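ABC transporter, substrate binding protein (Mannopine) (Agrobacterium fabrum, PDB 5L9S) probably serves as the periplasmic substrate-binding component of an ABC transporter, and is linked to uptake of the opine mannopine. Local coordinates at residues A[1-6]-A[247-252]; A[60-65]-A[239-244]. One frame throughout, in Å; residues are numbered along the deposited sequence.

How the interactions relate
From the N terminus the chain enters strand 4-9, crosses to strand 33-38 through helix 12-30, and reaches strand 61-65 through helix 41-53. Strand 61-65 lies beside strand 4-9 and, in interaction 2, meets the end of strand 224-240, closing a loop of 173 intervening residues. The chain then turns into helix 247-258, whose first turn packs on the N-terminal strand in interaction 1 and closes a longer loop of 240 residues. Interaction 2 is thus nested inside interaction 1. Their centres are about 13 Å apart. Together they tie the returning chain, strand 224-240 and then helix 247-258, to strands 61-65 and 4-9 of the sheet.

Interaction 1 of 2, residues A[1-6]-A[247-252]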
loop_
_atom_site.group_PDB
_atom_site.type_symbol
_atom_site.label_atom_id
_atom_site.label_comp_id
_atom_site.label_asym_id
_atom_site.label_seq_id
_atom_site.Cartn_x
_atom_site.Cartn_y
_atom_site.Cartn_z
ATOM N N MET A 1 22.557 28.579 3.887
ATOM C CA MET A 1 21.782 29.740 4.351
ATOM C C MET A 1 20.695 30.194 3.322
ATOM O O MET A 1 20.234 31.343 3.344
ATOM C CB MET A 1 22.718 30.900 4.771
ATOM C CG MET A 1 23.671 30.565 5.939
ATOM S SD MET A 1 22.897 30.221 7.558
ATOM C CE MET A 1 22.424 31.884 8.063
ATOM N N GLU A 2 20.294 29.252 2.444
ATOM C CA GLU A 2 19.284 29.343 1.377
ATOM C C GLU A 2 18.746 27.902 1.184
ATOM O O GLU A 2 18.600 27.405 0.061
ATOM C CB GLU A 2 19.888 29.936 0.074
ATOM C CG GLU A 2 21.238 29.367 -0.345
ATOM C CD GLU A 2 21.783 29.904 -1.653
ATOM O OE1 GLU A 2 22.214 31.082 -1.690
ATOM O OE2 GLU A 2 21.803 29.129 -2.638
ATOM N N GLN A 3 18.454 27.253 2.336
ATOM C CA GLN A 3 18.059 25.862 2.510
ATOM C C GLN A 3 16.828 25.432 1.752
ATOM O O GLN A 3 15.825 26.143 1.697
ATOM C CB GLN A 3 17.921 25.497 3.996
ATOM C CG GLN A 3 19.258 25.339 4.747
ATOM C CD GLN A 3 20.479 25.077 3.873
ATOM O OE1 GLN A 3 21.335 25.958 3.677
ATOM N NE2 GLN A 3 20.591 23.865 3.327
ATOM N N ARG A 4 16.937 24.224 1.176
ATOM C CA ARG A 4 15.944 23.520 0.370
ATOM C C ARG A 4 16.072 21.995 0.522
ATOM O O ARG A 4 17.041 21.502 1.117
ATOM C CB ARG A 4 16.002 23.947 -1.113
ATOM C CG ARG A 4 17.364 23.799 -1.782
ATOM C CD ARG A 4 17.388 24.362 -3.189
ATOM N NE ARG A 4 17.876 23.371 -4.149
ATOM C CZ ARG A 4 17.357 23.160 -5.357
ATOM N NH1 ARG A 4 16.329 23.890 -5.784
ATOM N NH2 ARG A 4 17.865 22.224 -6.150
ATOM N N VAL A 5 15.031 21.266 0.038
ATOM C CA VAL A 5 14.917 19.798 0.002
ATOM C C VAL A 5 14.285 19.448 -1.330
ATOM O O VAL A 5 13.245 20.016 -1.668
ATOM C CB VAL A 5 14.056 19.154 1.128
ATOM C CG1 VAL A 5 14.250 17.648 1.147
ATOM C CG2 VAL A 5 14.349 19.730 2.497
ATOM N N VAL A 6 14.859 18.473 -2.049
ATOM C CA VAL A 6 14.282 18.013 -3.310
ATOM C C VAL A 6 13.717 16.599 -3.121
ATOM O O VAL A 6 14.453 15.685 -2.767
ATOM C CB VAL A 6 15.203 18.180 -4.554
ATOM C CG1 VAL A 6 16.622 17.732 -4.296
ATOM C CG2 VAL A 6 14.601 17.526 -5.801
ATOM N N ARG A 247 20.977 16.297 2.985
ATOM C CA ARG A 247 20.732 15.130 3.850
ATOM C C ARG A 247 19.994 15.470 5.166
ATOM O O ARG A 247 18.966 14.857 5.478
ATOM C CB ARG A 247 22.062 14.393 4.148
ATOM C CG ARG A 247 21.899 12.900 4.469
ATOM C CD ARG A 247 23.021 12.341 5.336
ATOM N NE ARG A 247 22.859 12.701 6.747
ATOM C CZ ARG A 247 22.644 11.836 7.737
ATOM N NH1 ARG A 247 22.591 10.533 7.491
ATOM N NH2 ARG A 247 22.486 12.269 8.982
ATOM N N GLU A 248 20.526 16.453 5.915
ATOM C CA GLU A 248 20.024 16.938 7.207
ATOM C C GLU A 248 18.597 17.475 7.102
ATOM O O GLU A 248 17.720 17.066 7.869
ATOM C CB GLU A 248 20.990 17.987 7.816
ATOM C CG GLU A 248 21.930 18.700 6.836
ATOM C CD GLU A 248 23.400 18.775 7.214
ATOM O OE1 GLU A 248 23.707 19.291 8.312
ATOM O OE2 GLU A 248 24.248 18.382 6.378
ATOM N N ASN A 249 18.371 18.362 6.116
ATOM C CA ASN A 249 17.095 18.994 5.822
ATOM C C ASN A 249 16.074 17.976 5.370
ATOM O O ASN A 249 14.896 18.132 5.678
ATOM C CB ASN A 249 17.266 20.048 4.735
ATOM C CG ASN A 249 17.875 21.351 5.177
ATOM O OD1 ASN A 249 17.831 21.746 6.349
ATOM N ND2 ASN A 249 18.383 22.080 4.211
ATOM N N ALA A 250 16.514 16.953 4.616
ATOM C CA ALA A 250 15.657 15.883 4.121
ATOM C C ALA A 250 15.133 15.045 5.280
ATOM O O ALA A 250 13.961 14.664 5.265
ATOM C CB ALA A 250 16.416 15.015 3.138
ATOM N N LEU A 251 15.977 14.808 6.310
ATOM C CA LEU A 251 15.597 14.056 7.513
ATOM C C LEU A 251 14.660 14.852 8.448
ATOM O O LEU A 251 13.889 14.259 9.202
ATOM C CB LEU A 251 16.837 13.550 8.260
ATOM C CG LEU A 251 17.659 12.451 7.564
ATOM C CD1 LEU A 251 18.917 12.175 8.315
ATOM C CD2 LEU A 251 16.855 11.158 7.410
ATOM N N LYS A 252 14.719 16.195 8.379
ATOM C CA LYS A 252 13.862 17.110 9.142
ATOM C C LYS A 252 12.459 17.050 8.547
ATOM O O LYS A 252 11.473 17.164 9.277
ATOM C CB LYS A 252 14.394 18.560 9.041
ATOM C CG LYS A 252 15.587 18.883 9.914
ATOM C CD LYS A 252 15.759 20.398 9.968
ATOM C CE LYS A 252 17.161 20.837 10.308
ATOM N NZ LYS A 252 17.370 22.278 10.013
#
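Val5 has CG1 anti to its backbone N (chi1 -168°) and CG2 anti to its carbonyl carbon, which spreads the two methyls over successive residues of helix 247-258. This is strand-to-helix packing in one lobe of a periplasmic binding protein: the first turn of the helix crosses over a face of the sheet at strand 4-9, which has 33-38 and 61-65 as parallel neighbours, and the segment axes approach to 7.7 Å at an angle of 78°, close to perpendicular. The nearest alpha carbons are those of Val5 and Ala250, so the backbones come closest at this pair. The valine CG1 reaches the backbone of the helix, 3.7 Å from Ala250 CA, and also rests against the methyl of that alanine. The other branch, CG2, lies 3.7 Å from Asn249 CB, close to the carbonyl oxygen of the same residue. Small Ala250 lets the strand come close to the helix backbone, while its methyl also meets Leu61 of the neighbouring strand and Leu240.

Toward the N terminus the contact becomes polar and more exposed. Asn249 has CG anti to its carbonyl carbon, which carries its amide toward Gln3 and the carbonyl of Arg4. The Gln3 chain is bent at chi2, and the two side chains cross at about a right angle with their amide planes well out of parallel. Asn249 contributes the largest share of the buried surface, and Ile32 also packs on it. Backbone hydrogen bonds between Gln3 or Val5 and Lys33, and between Val5 and Val35, hold the strand in the sheet beneath the helix. The Gln3 amide oxygen turns back on its own segment: Met1 N donates to Gln3 OE1 over 2.9 Å, lying in the carbonyl plane with a C=O...N angle of 157°.

Interaction 2 of 2, residues A[60-65]-A[239-244]; sequences DLYLDG and ALVRGA
Backbone hydrogen bonds define an antiparallel pairing of strand 61-65 with the end of strand 224-240, the strand that returns to the N-terminal sheet of this binding-protein lobe. Tyr62 and Ala239 form a hydrogen-bonded pair: Ala239 N donates to Tyr62 O over 2.9 Å, nearly along the C=O axis, and Tyr62 N donates back to Ala239 O in its carbonyl plane. The next pair, Leu61 with Leu240, is non-hydrogen-bonded, and Leu61 CA makes a CA-H...O contact of 3.2 Å with Ala239 O. Beyond it, Val241 N donates to Asp60 O over 2.9 Å from 41° above the carbonyl plane.

Apolar contacts fall on both faces of the sheet. On the Tyr62 side, CG takes the crowded position between backbone N and carbonyl carbon (chi1 76°), which brings the ring alongside the partner strand: Ala239 CB sits over one ring face, offset toward the rim, and Val241 CG2 meets the edge at CD1, 3.6 Å away. On the other face, Leu61 CD2 packs 3.8 Å from Leu240 CA.

The Asp60 carboxylate is a polar junction: OD1, 3.4 Å from Ala244 CB, accepts from Asn246 N, and OD2 from Val6 N. These two N-H donors probably stabilise its negative charge in this buried setting.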
loop_
_atom_site.group_PDB
_atom_site.type_symbol
_atom_site.label_atom_id
_atom_site.label_comp_id
_atom_site.label_asym_id
_atom_site.label_seq_id
_atom_site.Cartn_x
_atom_site.Cartn_y
_atom_site.Cartn_z
ATOM N N ASP A 60 17.100 14.457 -2.958
ATOM C CA ASP A 60 17.341 14.126 -1.559
ATOM C C ASP A 60 16.450 12.960 -1.125
ATOM O O ASP A 60 16.894 12.062 -0.401
ATOM C CB ASP A 60 17.037 15.343 -0.667
ATOM C CG ASP A 60 17.933 16.534 -0.905
ATOM O OD1 ASP A 60 19.116 16.454 -0.563
ATOM O OD2 ASP A 60 17.431 17.568 -1.377
ATOM N N LEU A 61 15.161 13.017 -1.523
ATOM C CA LEU A 61 14.138 12.036 -1.159
ATOM C C LEU A 61 13.300 11.644 -2.348
ATOM O O LEU A 61 13.143 12.430 -3.274
ATOM C CB LEU A 61 13.201 12.608 -0.074
ATOM C CG LEU A 61 13.776 13.012 1.277
ATOM C CD1 LEU A 61 12.809 13.896 2.022
ATOM C CD2 LEU A 61 14.142 11.808 2.116
ATOM N N TYR A 62 12.739 10.440 -2.305
ATOM C CA TYR A 62 11.778 9.932 -3.286
ATOM C C TYR A 62 10.821 8.932 -2.643
ATOM O O TYR A 62 11.167 8.311 -1.631
ATOM C CB TYR A 62 12.432 9.395 -4.576
ATOM C CG TYR A 62 13.094 8.038 -4.477
ATOM C CD1 TYR A 62 14.378 7.902 -3.960
ATOM C CD2 TYR A 62 12.455 6.891 -4.949
ATOM C CE1 TYR A 62 15.008 6.652 -3.893
ATOM C CE2 TYR A 62 13.067 5.637 -4.872
ATOM C CZ TYR A 62 14.351 5.526 -4.359
ATOM O OH TYR A 62 14.969 4.301 -4.274
ATOM N N LEU A 63 9.606 8.820 -3.185
ATOM C CA LEU A 63 8.643 7.847 -2.680
ATOM C C LEU A 63 8.676 6.593 -3.544
ATOM O O LEU A 63 8.846 6.680 -4.756
ATOM C CB LEU A 63 7.205 8.415 -2.653
ATOM C CG LEU A 63 6.958 9.706 -1.866
ATOM C CD1 LEU A 63 5.555 10.214 -2.112
ATOM C CD2 LEU A 63 7.174 9.513 -0.367
ATOM N N ASP A 64 8.479 5.430 -2.933
ATOM C CA ASP A 64 8.375 4.143 -3.631
ATOM C C ASP A 64 7.629 3.148 -2.762
ATOM O O ASP A 64 7.615 3.308 -1.547
ATOM C CB ASP A 64 9.762 3.580 -4.024
ATOM C CG ASP A 64 9.770 2.751 -5.309
ATOM O OD1 ASP A 64 8.673 2.309 -5.750
ATOM O OD2 ASP A 64 10.869 2.547 -5.875
ATOM N N GLY A 65 7.047 2.123 -3.379
ATOM C CA GLY A 65 6.334 1.066 -2.676
ATOM C C GLY A 65 7.200 0.395 -1.636
ATOM O O GLY A 65 8.413 0.281 -1.827
ATOM N N ALA A 239 12.150 7.461 0.980
ATOM C CA ALA A 239 13.546 7.007 1.003
ATOM C C ALA A 239 14.521 8.170 0.797
ATOM O O ALA A 239 14.222 9.117 0.071
ATOM C CB ALA A 239 13.764 5.942 -0.053
ATOM N N LEU A 240 15.679 8.093 1.468
ATOM C CA LEU A 240 16.764 9.081 1.410
ATOM C C LEU A 240 17.816 8.598 0.412
ATOM O O LEU A 240 18.378 7.520 0.594
ATOM C CB LEU A 240 17.376 9.301 2.818
ATOM C CG LEU A 240 18.613 10.223 2.952
ATOM C CD1 LEU A 240 18.277 11.681 2.646
ATOM C CD2 LEU A 240 19.186 10.133 4.349
ATOM N N VAL A 241 17.998 9.368 -0.686
ATOM C CA VAL A 241 18.931 9.102 -1.788
ATOM C C VAL A 241 20.366 9.085 -1.288
ATOM O O VAL A 241 20.779 9.992 -0.552
ATOM C CB VAL A 241 18.734 10.081 -2.974
ATOM C CG1 VAL A 241 19.852 9.953 -4.013
ATOM C CG2 VAL A 241 17.371 9.881 -3.627
ATOM N N ARG A 242 21.116 8.035 -1.684
ATOM C CA ARG A 242 22.506 7.828 -1.294
ATOM C C ARG A 242 23.342 9.084 -1.481
ATOM O O ARG A 242 23.565 9.541 -2.610
ATOM C CB ARG A 242 23.113 6.624 -2.009
ATOM C CG ARG A 242 24.012 5.808 -1.108
ATOM C CD ARG A 242 24.545 4.596 -1.833
ATOM N NE ARG A 242 24.136 3.354 -1.181
ATOM C CZ ARG A 242 24.962 2.356 -0.882
ATOM N NH1 ARG A 242 26.252 2.435 -1.193
ATOM N NH2 ARG A 242 24.502 1.265 -0.285
ATOM N N GLY A 243 23.724 9.664 -0.343
ATOM C CA GLY A 243 24.512 10.886 -0.263
ATOM C C GLY A 243 23.772 12.095 -0.795
ATOM O O GLY A 243 24.299 12.824 -1.630
ATOM N N ALA A 244 22.528 12.296 -0.337
ATOM C CA ALA A 244 21.681 13.406 -0.755
ATOM C C ALA A 244 22.391 14.763 -0.506
ATOM O O ALA A 244 23.116 14.877 0.494
ATOM C CB ALA A 244 20.378 13.348 0.013
#